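Prophenoloxidase b (Marsupenaeus japonicus, PDB 3WKY) is the precursor of a phenoloxidase that, once activated, probably oxidises phenols at its type 3 dicopper centre. Local coordinates at residues W200-H203 with L204-Y208. Sequence-based numbering, arbitrary orientation.
Sequences WHWH and LSNPY. With CUO (Cu2-o2 cluster), chain J.
Asn206 lies over one face of the Trp202 indole: CB makes a CH-pi contact 3.9 Å from the centroid of the six-membered ring, almost on its normal, and ND2 sits over the pyrrole side, 3.6 Å from Trp202 NE1. The amide plane, 41° from the ring, does not lie flat on it. In the plane of the same indole, its edge meets His203 CG, and Trp202 CE3 in turn covers the centre of one imidazole face. Two residues back along the helix, Leu204 CD1 presses on a face of Trp200, 3.5 Å from the centroid of the five-membered ring; with CG anti to the backbone N (chi1 163°), the Trp200 indole is brought against it. The helix runs out here: Asn206 N still donates a hydrogen bond to Trp202 O (2.8 Å), but Asn206 itself is the first residue to leave helical angles. ND2 of Asn206 and NE1 of Trp202 hydrogen-bond to the backbone carbonyls of Cys619 and Phe618, respectively. A water at the imidazole edge donates to Asn206 O and accepts from His203 ND1 at 2.7 Å. With that proton on ND1, NE2 is left to bind copper at 2.3 Å, alongside His199 and His226; the water bridge is consistent with fixing the imidazole's rotation.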
loop_
_atom_site.group_PDB
_atom_site.type_symbol
_atom_site.label_atom_id
_atom_site.label_comp_id
_atom_site.label_asym_id
_atom_site.label_seq_id
_atom_site.Cartn_x
_atom_site.Cartn_y
_atom_site.Cartn_z
ATOM N N TRP A 200 37.822 9.655 -11.864
ATOM C CA TRP A 200 38.447 8.764 -12.848
ATOM C C TRP A 200 39.893 8.429 -12.439
ATOM O O TRP A 200 40.282 7.256 -12.374
ATOM C CB TRP A 200 38.383 9.454 -14.212
ATOM C CG TRP A 200 39.271 8.966 -15.351
ATOM C CD1 TRP A 200 40.575 9.335 -15.599
ATOM C CD2 TRP A 200 38.876 8.139 -16.463
ATOM N NE1 TRP A 200 41.020 8.750 -16.768
ATOM C CE2 TRP A 200 39.996 8.020 -17.320
ATOM C CE3 TRP A 200 37.686 7.484 -16.812
ATOM C CZ2 TRP A 200 39.966 7.255 -18.491
ATOM C CZ3 TRP A 200 37.656 6.716 -17.989
ATOM C CH2 TRP A 200 38.792 6.614 -18.811
ATOM N N HIS A 201 40.676 9.462 -12.153
ATOM C CA HIS A 201 42.060 9.244 -11.736
ATOM C C HIS A 201 42.178 8.379 -10.496
ATOM O O HIS A 201 43.035 7.481 -10.429
ATOM C CB HIS A 201 42.785 10.575 -11.543
ATOM C CG HIS A 201 43.273 11.160 -12.828
ATOM N ND1 HIS A 201 44.465 10.771 -13.412
ATOM C CD2 HIS A 201 42.733 12.087 -13.654
ATOM C CE1 HIS A 201 44.635 11.440 -14.540
ATOM N NE2 HIS A 201 43.601 12.242 -14.712
ATOM N N TRP A 202 41.323 8.637 -9.511
ATOM C CA TRP A 202 41.409 7.860 -8.283
ATOM C C TRP A 202 41.231 6.380 -8.576
ATOM O O TRP A 202 41.981 5.528 -8.083
ATOM C CB TRP A 202 40.411 8.337 -7.207
ATOM C CG TRP A 202 40.744 7.680 -5.895
ATOM C CD1 TRP A 202 41.567 8.176 -4.908
ATOM C CD2 TRP A 202 40.357 6.369 -5.476
ATOM N NE1 TRP A 202 41.682 7.253 -3.888
ATOM C CE2 TRP A 202 40.948 6.136 -4.218
ATOM C CE3 TRP A 202 39.554 5.365 -6.044
ATOM C CZ2 TRP A 202 40.765 4.938 -3.513
ATOM C CZ3 TRP A 202 39.372 4.179 -5.344
ATOM C CH2 TRP A 202 39.970 3.977 -4.092
ATOM N N HIS A 203 40.224 6.052 -9.378
ATOM C CA HIS A 203 39.935 4.656 -9.618
ATOM C C HIS A 203 40.909 3.986 -10.569
ATOM O O HIS A 203 41.001 2.765 -10.591
ATOM C CB HIS A 203 38.503 4.476 -10.098
ATOM C CG HIS A 203 37.517 4.545 -8.983
ATOM N ND1 HIS A 203 37.303 3.493 -8.122
ATOM C CD2 HIS A 203 36.711 5.550 -8.568
ATOM C CE1 HIS A 203 36.394 3.840 -7.229
ATOM N NE2 HIS A 203 36.027 5.081 -7.479
ATOM N N LEU A 204 41.623 4.781 -11.350
ATOM C CA LEU A 204 42.610 4.198 -12.251
ATOM C C LEU A 204 43.982 4.136 -11.587
ATOM O O LEU A 204 44.840 3.345 -11.991
ATOM C CB LEU A 204 42.620 4.927 -13.595
ATOM C CG LEU A 204 41.370 4.588 -14.428
ATOM C CD1 LEU A 204 41.280 5.442 -15.679
ATOM C CD2 LEU A 204 41.345 3.106 -14.796
ATOM N N SER A 205 44.174 4.951 -10.548
ATOM C CA SER A 205 45.364 4.847 -9.704
ATOM C C SER A 205 45.199 3.718 -8.694
ATOM O O SER A 205 46.159 3.023 -8.356
ATOM C CB SER A 205 45.591 6.161 -8.963
ATOM O OG SER A 205 46.790 6.117 -8.204
ATOM N N ASN A 206 43.968 3.531 -8.216
ATOM C CA ASN A 206 43.686 2.521 -7.198
ATOM C C ASN A 206 42.566 1.565 -7.587
ATOM O O ASN A 206 41.588 1.435 -6.847
ATOM C CB ASN A 206 43.311 3.210 -5.893
ATOM C CG ASN A 206 44.440 4.029 -5.348
ATOM O OD1 ASN A 206 45.435 3.475 -4.890
ATOM N ND2 ASN A 206 44.318 5.352 -5.425
ATOM N N PRO A 207 42.710 0.875 -8.730
ATOM C CA PRO A 207 41.586 0.040 -9.172
ATOM C C PRO A 207 41.388 -1.156 -8.264
ATOM O O PRO A 207 42.346 -1.750 -7.766
ATOM C CB PRO A 207 42.016 -0.411 -10.574
ATOM C CG PRO A 207 43.532 -0.383 -10.533
ATOM C CD PRO A 207 43.877 0.774 -9.636
ATOM N N TYR A 208 40.126 -1.514 -8.050
ATOM C CA TYR A 208 39.810 -2.615 -7.168
ATOM C C TYR A 208 40.303 -3.944 -7.728
ATOM O O TYR A 208 40.383 -4.946 -6.997
ATOM C CB TYR A 208 38.303 -2.646 -6.903
ATOM C CG TYR A 208 37.460 -2.821 -8.150
ATOM C CD1 TYR A 208 37.190 -4.084 -8.646
ATOM C CD2 TYR A 208 36.912 -1.721 -8.810
ATOM C CE1 TYR A 208 36.409 -4.260 -9.774
ATOM C CE2 TYR A 208 36.123 -1.888 -9.947
ATOM C CZ TYR A 208 35.884 -3.158 -10.419
ATOM O OH TYR A 208 35.101 -3.356 -11.545
HETATM CU CU1 CUO J . 34.359 6.209 -6.410
HETATM CU CU2 CUO J . 31.283 4.404 -5.908
HETATM O O1 CUO J . 33.210 4.576 -6.344
HETATM O O2 CUO J . 32.391 5.623 -7.337
HETATM O O HOH W 1 38.661 1.219 -7.519
#